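Local coordinates for pyridine nucleotide-disulfide oxidoreductase-like protein (PDB 5MQ6), which is an FAD-dependent, NADPH-using Baeyer-Villiger monooxygenase that inserts one oxygen atom beside the carbonyl of ketones, especially bulky polycyclic ones, to give esters or lactones, at residues R402-V407 and K415-Y420; S303-R308 and E432-F437; A66-E71 and E201-G206. All blocks are in the same frame, centred on the assembly; numbering follows the deposited sequence.

Contact 1. Residues R402-V407 and K415-Y420; sequences RTDSIV and KLKAWY
Leu416 packs against Thr403 and Val407 where two successive helices, 378-406 and 410-416, meet across the short turn that joins them, on the NADPH side of the enzyme. Its CB lies against the methyl of Thr403, with Leu416 CB 4.0 Å from Thr403 CG2. Farther out, CG stands anti to the carbonyl carbon (chi1 -76°), and this carries Leu416 CD1 to Val407 CG2 at 4.0 Å, the two side chains crossing at about a right angle. Phe437 and Leu444 also touch Leu416, so the leucine sits in an apolar core. Its carbonyl takes part as well: a water donates to both Leu416 O and Thr403 OG1, and this hydroxyl is also hydrogen-bonded to Val399 O one turn back.

Lys417 follows, running past Thr403 with its CG 4.0 Å from Thr403 CG2. A bend at chi3 (-92°) then turns its amine toward Asp404 on the outer side of the helix. The two charges pair there, but the modelled separation is too short to be trusted, and the exact positions are doubtful. From Lys417 on the chain is extended; Ala418 O accepts from Arg400 NE, and the Tyr420 hydroxyl OH is hydrogen-bonded to Pro302 O.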
loop_
_atom_site.group_PDB
_atom_site.type_symbol
_atom_site.label_atom_id
_atom_site.label_comp_id
_atom_site.label_asym_id
_atom_site.label_seq_id
_atom_site.Cartn_x
_atom_site.Cartn_y
_atom_site.Cartn_z
ATOM N N ARG A 402 -18.898 -19.941 1.410
ATOM C CA ARG A 402 -17.673 -20.587 1.819
ATOM C C ARG A 402 -17.566 -20.462 3.336
ATOM O O ARG A 402 -17.245 -21.437 4.063
ATOM C CB ARG A 402 -16.415 -19.973 1.135
ATOM C CG ARG A 402 -15.174 -20.679 1.586
ATOM C CD ARG A 402 -13.963 -20.760 0.649
ATOM N NE ARG A 402 -13.045 -19.974 1.290
ATOM C CZ ARG A 402 -11.908 -20.230 1.886
ATOM N NH1 ARG A 402 -11.147 -21.261 1.736
ATOM N NH2 ARG A 402 -11.454 -19.211 2.508
ATOM N N THR A 403 -17.856 -19.281 3.835
ATOM C CA THR A 403 -17.775 -19.010 5.276
ATOM C C THR A 403 -18.801 -19.861 5.988
ATOM O O THR A 403 -18.492 -20.511 6.971
ATOM C CB THR A 403 -18.027 -17.498 5.553
ATOM O OG1 THR A 403 -16.940 -16.738 5.005
ATOM C CG2 THR A 403 -18.132 -17.183 7.000
ATOM N N ASP A 404 -20.005 -19.852 5.447
ATOM C CA ASP A 404 -21.066 -20.734 5.948
ATOM C C ASP A 404 -20.653 -22.208 6.098
ATOM O O ASP A 404 -20.870 -22.800 7.144
ATOM C CB ASP A 404 -22.367 -20.498 5.161
ATOM C CG ASP A 404 -23.350 -19.776 6.007
ATOM O OD1 ASP A 404 -23.874 -20.420 6.889
ATOM O OD2 ASP A 404 -23.568 -18.565 5.916
ATOM N N SER A 405 -19.972 -22.737 5.112
ATOM C CA SER A 405 -19.541 -24.131 5.109
ATOM C C SER A 405 -18.406 -24.472 6.071
ATOM O O SER A 405 -18.323 -25.558 6.524
ATOM C CB SER A 405 -19.122 -24.516 3.680
ATOM O OG SER A 405 -17.920 -23.820 3.245
ATOM N N ILE A 406 -17.504 -23.548 6.358
ATOM C CA ILE A 406 -16.318 -23.860 7.157
ATOM C C ILE A 406 -16.614 -23.677 8.635
ATOM O O ILE A 406 -16.204 -24.453 9.464
ATOM C CB ILE A 406 -15.153 -22.941 6.733
ATOM C CG1 ILE A 406 -14.611 -23.373 5.365
ATOM C CG2 ILE A 406 -14.050 -22.901 7.801
ATOM C CD1 ILE A 406 -13.854 -22.256 4.661
ATOM N N VAL A 407 -17.307 -22.624 8.978
ATOM C CA VAL A 407 -17.417 -22.234 10.348
ATOM C C VAL A 407 -18.613 -22.955 10.978
ATOM O O VAL A 407 -19.780 -22.660 10.659
ATOM C CB VAL A 407 -17.595 -20.734 10.457
ATOM C CG1 VAL A 407 -17.842 -20.357 11.926
ATOM C CG2 VAL A 407 -16.311 -20.040 9.932
ATOM N N LYS A 415 -21.414 -13.880 12.130
ATOM C CA LYS A 415 -20.596 -12.703 12.427
ATOM C C LYS A 415 -19.377 -12.563 11.504
ATOM O O LYS A 415 -18.823 -11.471 11.366
ATOM C CB LYS A 415 -20.142 -12.758 13.888
ATOM C CG LYS A 415 -21.276 -12.491 14.832
ATOM C CD LYS A 415 -20.931 -12.999 16.207
ATOM C CE LYS A 415 -21.974 -12.523 17.205
ATOM N NZ LYS A 415 -21.699 -13.115 18.547
ATOM N N LEU A 416 -18.983 -13.648 10.856
ATOM C CA LEU A 416 -17.814 -13.650 10.006
ATOM C C LEU A 416 -18.088 -13.339 8.556
ATOM O O LEU A 416 -17.152 -13.191 7.776
ATOM C CB LEU A 416 -17.091 -14.953 10.151
ATOM C CG LEU A 416 -16.271 -15.094 11.460
ATOM C CD1 LEU A 416 -15.789 -16.513 11.634
ATOM C CD2 LEU A 416 -15.062 -14.113 11.455
ATOM N N LYS A 417 -19.371 -13.276 8.216
ATOM C CA LYS A 417 -19.862 -13.026 6.894
ATOM C C LYS A 417 -19.757 -11.550 6.634
ATOM O O LYS A 417 -20.203 -10.740 7.475
ATOM C CB LYS A 417 -21.315 -13.484 6.728
ATOM C CG LYS A 417 -21.334 -14.945 6.306
ATOM C CD LYS A 417 -22.690 -15.396 5.810
ATOM C CE LYS A 417 -23.478 -15.973 6.933
ATOM N NZ LYS A 417 -24.683 -16.618 6.332
ATOM N N ALA A 418 -19.177 -11.189 5.490
ATOM C CA ALA A 418 -19.121 -9.785 5.119
ATOM C C ALA A 418 -20.197 -9.475 4.108
ATOM O O ALA A 418 -20.413 -10.266 3.175
ATOM C CB ALA A 418 -17.755 -9.458 4.564
ATOM N N TRP A 419 -20.833 -8.308 4.306
ATOM C CA TRP A 419 -21.956 -7.839 3.535
ATOM C C TRP A 419 -21.662 -6.490 2.894
ATOM O O TRP A 419 -22.248 -5.474 3.229
ATOM C CB TRP A 419 -23.165 -7.675 4.440
ATOM C CG TRP A 419 -23.596 -8.940 5.002
ATOM C CD1 TRP A 419 -23.261 -9.417 6.225
ATOM C CD2 TRP A 419 -24.402 -9.947 4.377
ATOM N NE1 TRP A 419 -23.810 -10.654 6.429
ATOM C CE2 TRP A 419 -24.502 -11.029 5.301
ATOM C CE3 TRP A 419 -25.062 -10.039 3.158
ATOM C CZ2 TRP A 419 -25.299 -12.177 5.067
ATOM C CZ3 TRP A 419 -25.838 -11.213 2.902
ATOM C CH2 TRP A 419 -25.942 -12.260 3.849
ATOM N N TYR A 420 -20.768 -6.512 1.956
ATOM C CA TYR A 420 -20.451 -5.345 1.164
ATOM C C TYR A 420 -19.899 -5.829 -0.166
ATOM O O TYR A 420 -19.368 -6.920 -0.218
ATOM C CB TYR A 420 -19.383 -4.460 1.832
ATOM C CG TYR A 420 -18.211 -5.171 2.411
ATOM C CD1 TYR A 420 -17.148 -5.632 1.617
ATOM C CD2 TYR A 420 -18.132 -5.390 3.768
ATOM C CE1 TYR A 420 -16.045 -6.282 2.183
ATOM C CE2 TYR A 420 -17.048 -6.010 4.343
ATOM C CZ TYR A 420 -16.035 -6.455 3.544
ATOM O OH TYR A 420 -15.067 -7.118 4.134
HETATM O O HOH W 1 -15.763 -14.286 4.997
#

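Contact 2. Residues S303-R308 and E432-F437; sequences SGVWWR and EYLQTF
A small, buried, wholly apolar contact joins strand 305-306 to the short helix 433-436 in the NADPH-binding, Rossmann-type part of the fold. The strand pairs in parallel with strand 428-429, and the chain leaving that partner soon turns into the helix, whose first residues face back onto Val305. Val305 is the single side chain that the strand contributes: its CB and CG1 face Leu434, and its CG2 faces Tyr433. CG1 is anti to the backbone N (chi1 -178°) and reaches Leu434 tip to tip, with Val305 CG1 4.1 Å from Leu434 CD1; Val305 CB is equally close to that methyl. The other branch goes to the tyrosine: Val305 CG2 lies 3.9 Å from Tyr433 CD2 and nearly as close to CE2, approaching the ring obliquely. An alanine in place of Val305 would keep CB beside Leu434 CD1 but, without CG1 and CG2, would probably open a gap between strand and helix, mainly at the CD2-CE2 side of Tyr433.

The tyrosine is held from within its own segment too. Phe437 CE1 lies 3.5 Å above the plane of the Tyr433 ring, offset toward the rim, while Tyr433 CE1 lies at the edge of the phenylalanine ring. Ile282 of helix 279-289 and Thr277, an NADPH-binding residue, touch the tyrosine as well, so the packing runs on toward the cofactor site. Leu434 also touches Thr403 and Ile406 of helix 378-406. Thr436 ties back to Glu432 across the one turn: its OG1 donates to Glu432 O at 2.7 Å from one face of the carbonyl plane, while Thr436 N, 3.2 Å from Glu432 O, comes in from the opposite face.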
loop_
_atom_site.group_PDB
_atom_site.type_symbol
_atom_site.label_atom_id
_atom_site.label_comp_id
_atom_site.label_asym_id
_atom_site.label_seq_id
_atom_site.Cartn_x
_atom_site.Cartn_y
_atom_site.Cartn_z
ATOM N N SER A 303 -13.687 -9.446 7.273
ATOM C CA SER A 303 -13.181 -9.608 5.880
ATOM C C SER A 303 -13.950 -10.687 5.110
ATOM O O SER A 303 -14.444 -11.697 5.689
ATOM C CB SER A 303 -11.691 -10.004 5.871
ATOM O OG SER A 303 -10.858 -8.857 6.131
ATOM N N GLY A 304 -14.066 -10.470 3.810
ATOM C CA GLY A 304 -14.417 -11.529 2.925
ATOM C C GLY A 304 -13.187 -12.352 2.600
ATOM O O GLY A 304 -12.291 -11.923 1.913
ATOM N N VAL A 305 -13.184 -13.550 3.108
ATOM C CA VAL A 305 -12.086 -14.432 3.094
ATOM C C VAL A 305 -12.265 -15.511 2.030
ATOM O O VAL A 305 -13.099 -16.415 2.152
ATOM C CB VAL A 305 -11.900 -15.046 4.486
ATOM C CG1 VAL A 305 -10.670 -15.975 4.482
ATOM C CG2 VAL A 305 -11.730 -13.945 5.488
ATOM N N TRP A 306 -11.477 -15.404 0.988
ATOM C CA TRP A 306 -11.558 -16.360 -0.137
ATOM C C TRP A 306 -10.434 -17.379 0.003
ATOM O O TRP A 306 -9.696 -17.329 0.972
ATOM C CB TRP A 306 -11.559 -15.573 -1.462
ATOM C CG TRP A 306 -12.077 -16.267 -2.686
ATOM C CD1 TRP A 306 -11.478 -16.261 -3.895
ATOM C CD2 TRP A 306 -13.276 -17.091 -2.824
ATOM N NE1 TRP A 306 -12.222 -16.975 -4.803
ATOM C CE2 TRP A 306 -13.342 -17.482 -4.194
ATOM C CE3 TRP A 306 -14.314 -17.495 -1.946
ATOM C CZ2 TRP A 306 -14.374 -18.277 -4.710
ATOM C CZ3 TRP A 306 -15.315 -18.357 -2.452
ATOM C CH2 TRP A 306 -15.352 -18.719 -3.831
ATOM N N TRP A 307 -10.317 -18.314 -0.924
ATOM C CA TRP A 307 -9.396 -19.384 -0.801
ATOM C C TRP A 307 -8.007 -18.925 -1.268
ATOM O O TRP A 307 -7.887 -18.019 -2.086
ATOM C CB TRP A 307 -9.845 -20.579 -1.611
ATOM C CG TRP A 307 -9.949 -20.320 -3.134
ATOM C CD1 TRP A 307 -11.018 -19.842 -3.786
ATOM C CD2 TRP A 307 -8.961 -20.576 -4.120
ATOM N NE1 TRP A 307 -10.769 -19.759 -5.130
ATOM C CE2 TRP A 307 -9.518 -20.213 -5.377
ATOM C CE3 TRP A 307 -7.658 -21.095 -4.084
ATOM C CZ2 TRP A 307 -8.819 -20.321 -6.561
ATOM C CZ3 TRP A 307 -6.974 -21.232 -5.252
ATOM C CH2 TRP A 307 -7.533 -20.844 -6.478
ATOM N N ARG A 308 -6.971 -19.549 -0.687
ATOM C CA ARG A 308 -5.572 -19.241 -1.039
ATOM C C ARG A 308 -4.913 -20.209 -2.003
ATOM O O ARG A 308 -4.306 -19.784 -3.022
ATOM C CB ARG A 308 -4.741 -19.137 0.223
ATOM C CG ARG A 308 -3.235 -18.878 0.056
ATOM C CD ARG A 308 -3.001 -17.439 -0.297
ATOM N NE ARG A 308 -3.569 -17.097 -1.631
ATOM C CZ ARG A 308 -3.553 -15.845 -2.151
ATOM N NH1 ARG A 308 -2.983 -14.806 -1.499
ATOM N NH2 ARG A 308 -4.071 -15.628 -3.354
ATOM N N GLU A 432 -6.802 -21.285 6.233
ATOM C CA GLU A 432 -6.738 -21.575 7.659
ATOM C C GLU A 432 -7.524 -20.610 8.564
ATOM O O GLU A 432 -7.854 -20.983 9.634
ATOM C CB GLU A 432 -5.305 -21.548 8.181
ATOM C CG GLU A 432 -4.243 -22.235 7.341
ATOM C CD GLU A 432 -2.799 -22.066 7.905
ATOM O OE1 GLU A 432 -2.482 -21.082 8.656
ATOM O OE2 GLU A 432 -1.958 -22.922 7.578
ATOM N N TYR A 433 -7.783 -19.359 8.183
ATOM C CA TYR A 433 -8.348 -18.428 9.116
ATOM C C TYR A 433 -9.753 -18.769 9.601
ATOM O O TYR A 433 -10.067 -18.687 10.783
ATOM C CB TYR A 433 -8.394 -17.057 8.448
ATOM C CG TYR A 433 -9.070 -15.946 9.192
ATOM C CD1 TYR A 433 -8.452 -15.322 10.269
ATOM C CD2 TYR A 433 -10.363 -15.494 8.810
ATOM C CE1 TYR A 433 -9.087 -14.276 10.931
ATOM C CE2 TYR A 433 -10.998 -14.419 9.420
ATOM C CZ TYR A 433 -10.373 -13.816 10.509
ATOM O OH TYR A 433 -11.003 -12.767 11.097
ATOM N N LEU A 434 -10.628 -19.094 8.681
ATOM C CA LEU A 434 -12.035 -19.374 9.043
ATOM C C LEU A 434 -12.104 -20.618 9.961
ATOM O O LEU A 434 -12.751 -20.577 11.051
ATOM C CB LEU A 434 -12.885 -19.506 7.775
ATOM C CG LEU A 434 -13.066 -18.203 6.996
ATOM C CD1 LEU A 434 -13.730 -18.472 5.650
ATOM C CD2 LEU A 434 -13.830 -17.173 7.786
ATOM N N GLN A 435 -11.343 -21.644 9.570
ATOM C CA GLN A 435 -11.242 -22.935 10.278
ATOM C C GLN A 435 -10.777 -22.699 11.709
ATOM O O GLN A 435 -11.092 -23.491 12.564
ATOM C CB GLN A 435 -10.169 -23.875 9.651
ATOM C CG GLN A 435 -10.377 -24.474 8.238
ATOM C CD GLN A 435 -10.306 -23.438 7.077
ATOM O OE1 GLN A 435 -10.015 -22.234 7.272
ATOM N NE2 GLN A 435 -10.562 -23.917 5.868
ATOM N N THR A 436 -9.946 -21.659 11.930
ATOM C CA THR A 436 -9.404 -21.294 13.259
ATOM C C THR A 436 -10.469 -20.998 14.265
ATOM O O THR A 436 -10.347 -21.396 15.462
ATOM C CB THR A 436 -8.439 -20.079 13.178
ATOM O OG1 THR A 436 -7.405 -20.408 12.270
ATOM C CG2 THR A 436 -7.799 -19.758 14.500
ATOM N N PHE A 437 -11.561 -20.380 13.807
ATOM C CA PHE A 437 -12.682 -20.154 14.705
ATOM C C PHE A 437 -13.443 -21.458 15.057
ATOM O O PHE A 437 -14.381 -21.419 15.835
ATOM C CB PHE A 437 -13.638 -19.135 14.171
ATOM C CG PHE A 437 -13.038 -17.794 13.993
ATOM C CD1 PHE A 437 -12.312 -17.510 12.871
ATOM C CD2 PHE A 437 -13.172 -16.829 14.965
ATOM C CE1 PHE A 437 -11.693 -16.286 12.696
ATOM C CE2 PHE A 437 -12.582 -15.589 14.817
ATOM C CZ PHE A 437 -11.812 -15.334 13.685
#

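Contact 3. Residues A66-E71 and E201-G206; sequences ALNAKE and EGRGPG
Arg203 NH1 is gripped by two acceptors at the edge of its guanidinium: Glu201 OE2 at 2.8 Å, and a water that receives its N-H at 3.0 Å. That water carries the contact across, for it donates in turn to Leu67 O and Lys70 O of segment 66-71. Arg203 belongs to the loop between the antiparallel strands 194-201 and 210-216, the second and third strands of a beta-meander begun by strand 181-189. The meander is part of the same mixed sheet as strand 78-84, which leads into a glycine-rich turn consistent with a Rossmann-type FAD site, though this loop lies at the surface, away from the annotated sites.

Asn68 makes the direct link. Its ND2 donates to Arg203 O at 2.6 Å in a nearly straight bond (168°), the acceptor lying in the plane of the amide. The other end of the same amide is laid over the guanidinium: Asn68 OD1 sits above its centre, 3.2 Å from Arg203 CZ, with the two planes only 22° apart. A partly negative oxygen over this cationic face is likely to be electrostatically favourable, although the angles to the guanidinium N-H groups are too poor for bonding. OD1 finds its donor in Arg180 NH2.

Bends at chi2 and chi3 fold the arginine back beneath the asparagine and onto Glu201, whose OE1 forms a second salt bridge with Arg210. Besides pairing with Arg203, Glu201 OE2 makes a long, weak ion pair with Arg180, and so probably offsets the closeness of these two like charges. OE2 lies in the guanidinium plane of Arg203, yet NH1 meets it from above the plane of the carboxylate.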
loop_
_atom_site.group_PDB
_atom_site.type_symbol
_atom_site.label_atom_id
_atom_site.label_comp_id
_atom_site.label_asym_id
_atom_site.label_seq_id
_atom_site.Cartn_x
_atom_site.Cartn_y
_atom_site.Cartn_z
ATOM N N ALA A 66 25.961 -2.251 14.124
ATOM C CA ALA A 66 26.436 -2.443 12.737
ATOM C C ALA A 66 26.406 -1.166 11.909
ATOM O O ALA A 66 27.350 -0.891 11.151
ATOM C CB ALA A 66 25.577 -3.465 12.030
ATOM N N LEU A 67 25.286 -0.446 12.005
ATOM C CA LEU A 67 25.140 0.822 11.231
ATOM C C LEU A 67 26.045 1.940 11.753
ATOM O O LEU A 67 26.685 2.609 11.009
ATOM C CB LEU A 67 23.703 1.287 11.204
ATOM C CG LEU A 67 22.910 0.750 10.008
ATOM C CD1 LEU A 67 23.194 -0.637 9.668
ATOM C CD2 LEU A 67 21.490 0.842 10.366
ATOM N N ASN A 68 26.027 2.155 13.056
ATOM C CA ASN A 68 26.958 3.091 13.677
ATOM C C ASN A 68 28.459 2.860 13.364
ATOM O O ASN A 68 29.247 3.771 13.471
ATOM C CB ASN A 68 26.689 3.092 15.156
ATOM C CG ASN A 68 25.435 3.824 15.472
ATOM O OD1 ASN A 68 24.792 4.374 14.563
ATOM N ND2 ASN A 68 25.063 3.856 16.743
ATOM N N ALA A 69 28.844 1.668 12.931
ATOM C CA ALA A 69 30.211 1.453 12.593
ATOM C C ALA A 69 30.520 1.738 11.130
ATOM O O ALA A 69 31.669 1.696 10.743
ATOM C CB ALA A 69 30.628 0.051 12.925
ATOM N N LYS A 70 29.547 2.039 10.295
ATOM C CA LYS A 70 29.892 2.357 8.919
ATOM C C LYS A 70 30.255 3.840 8.865
ATOM O O LYS A 70 29.993 4.606 9.799
ATOM C CB LYS A 70 28.758 1.973 7.960
ATOM C CG LYS A 70 28.246 0.560 8.229
ATOM C CD LYS A 70 27.443 -0.069 7.102
ATOM C CE LYS A 70 28.346 -0.539 5.963
ATOM N NZ LYS A 70 27.576 -0.531 4.662
ATOM N N GLU A 71 30.895 4.239 7.787
ATOM C CA GLU A 71 31.255 5.664 7.599
ATOM C C GLU A 71 29.945 6.480 7.563
ATOM O O GLU A 71 29.095 6.198 6.772
ATOM C CB GLU A 71 32.033 5.877 6.281
ATOM C CG GLU A 71 32.599 7.282 6.133
ATOM C CD GLU A 71 33.952 7.396 6.799
ATOM O OE1 GLU A 71 34.832 6.601 6.402
ATOM O OE2 GLU A 71 34.130 8.249 7.719
ATOM N N GLU A 201 18.746 11.397 11.284
ATOM C CA GLU A 201 19.221 10.021 11.348
ATOM C C GLU A 201 19.332 9.558 12.803
ATOM O O GLU A 201 20.195 10.064 13.543
ATOM C CB GLU A 201 20.566 9.898 10.660
ATOM C CG GLU A 201 21.201 8.548 10.664
ATOM C CD GLU A 201 22.722 8.471 10.533
ATOM O OE1 GLU A 201 23.361 9.515 10.590
ATOM O OE2 GLU A 201 23.253 7.311 10.372
ATOM N N GLY A 202 18.495 8.565 13.158
ATOM C CA GLY A 202 18.624 7.773 14.369
ATOM C C GLY A 202 19.941 7.086 14.491
ATOM O O GLY A 202 20.455 6.561 13.515
ATOM N N ARG A 203 20.529 7.124 15.687
ATOM C CA ARG A 203 21.802 6.407 15.922
ATOM C C ARG A 203 21.744 5.369 17.022
ATOM O O ARG A 203 22.767 4.808 17.411
ATOM C CB ARG A 203 22.906 7.404 16.222
ATOM C CG ARG A 203 23.002 8.547 15.193
ATOM C CD ARG A 203 23.660 8.056 13.947
ATOM N NE ARG A 203 25.028 7.582 14.178
ATOM C CZ ARG A 203 25.846 7.066 13.277
ATOM N NH1 ARG A 203 25.536 6.924 12.010
ATOM N NH2 ARG A 203 27.052 6.699 13.646
ATOM N N GLY A 204 20.570 5.083 17.526
ATOM C CA GLY A 204 20.440 3.952 18.453
ATOM C C GLY A 204 20.169 4.458 19.857
ATOM O O GLY A 204 20.184 5.673 20.115
ATOM N N PRO A 205 19.898 3.526 20.778
ATOM C CA PRO A 205 19.422 3.957 22.087
ATOM C C PRO A 205 20.515 4.722 22.867
ATOM O O PRO A 205 21.715 4.386 22.745
ATOM C CB PRO A 205 18.996 2.636 22.766
ATOM C CG PRO A 205 19.103 1.552 21.710
ATOM C CD PRO A 205 20.094 2.063 20.703
ATOM N N GLY A 206 20.088 5.767 23.598
ATOM C CA GLY A 206 21.019 6.718 24.294
ATOM C C GLY A 206 22.120 7.367 23.427
ATOM O O GLY A 206 23.172 7.727 23.955
HETATM O O HOH W 2 27.492 5.261 10.490
#

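Overall arrangement
Contacts 1 and 2 form one continuous patch on the NADPH side, their centres 9 Å apart; residues 402-420 lie in the chain between the two segments of contact 2. They are stitched together by Arg402, whose NH2 is 3.3 Å from Val305 O in a probable hydrogen bond, and by packing of Ile406 against Gln435. Both lie near the NADPH without touching it: the side chain of Tyr433 is about 8 Å from the cofactor and that of Leu416 about 10 Å. Contact 3 closes earlier in the chain and stands apart, its centre 49 Å from that of contact 1, across the chain's centre from it, and 42 Å from that of contact 2, on the surface of the FAD-side sheet.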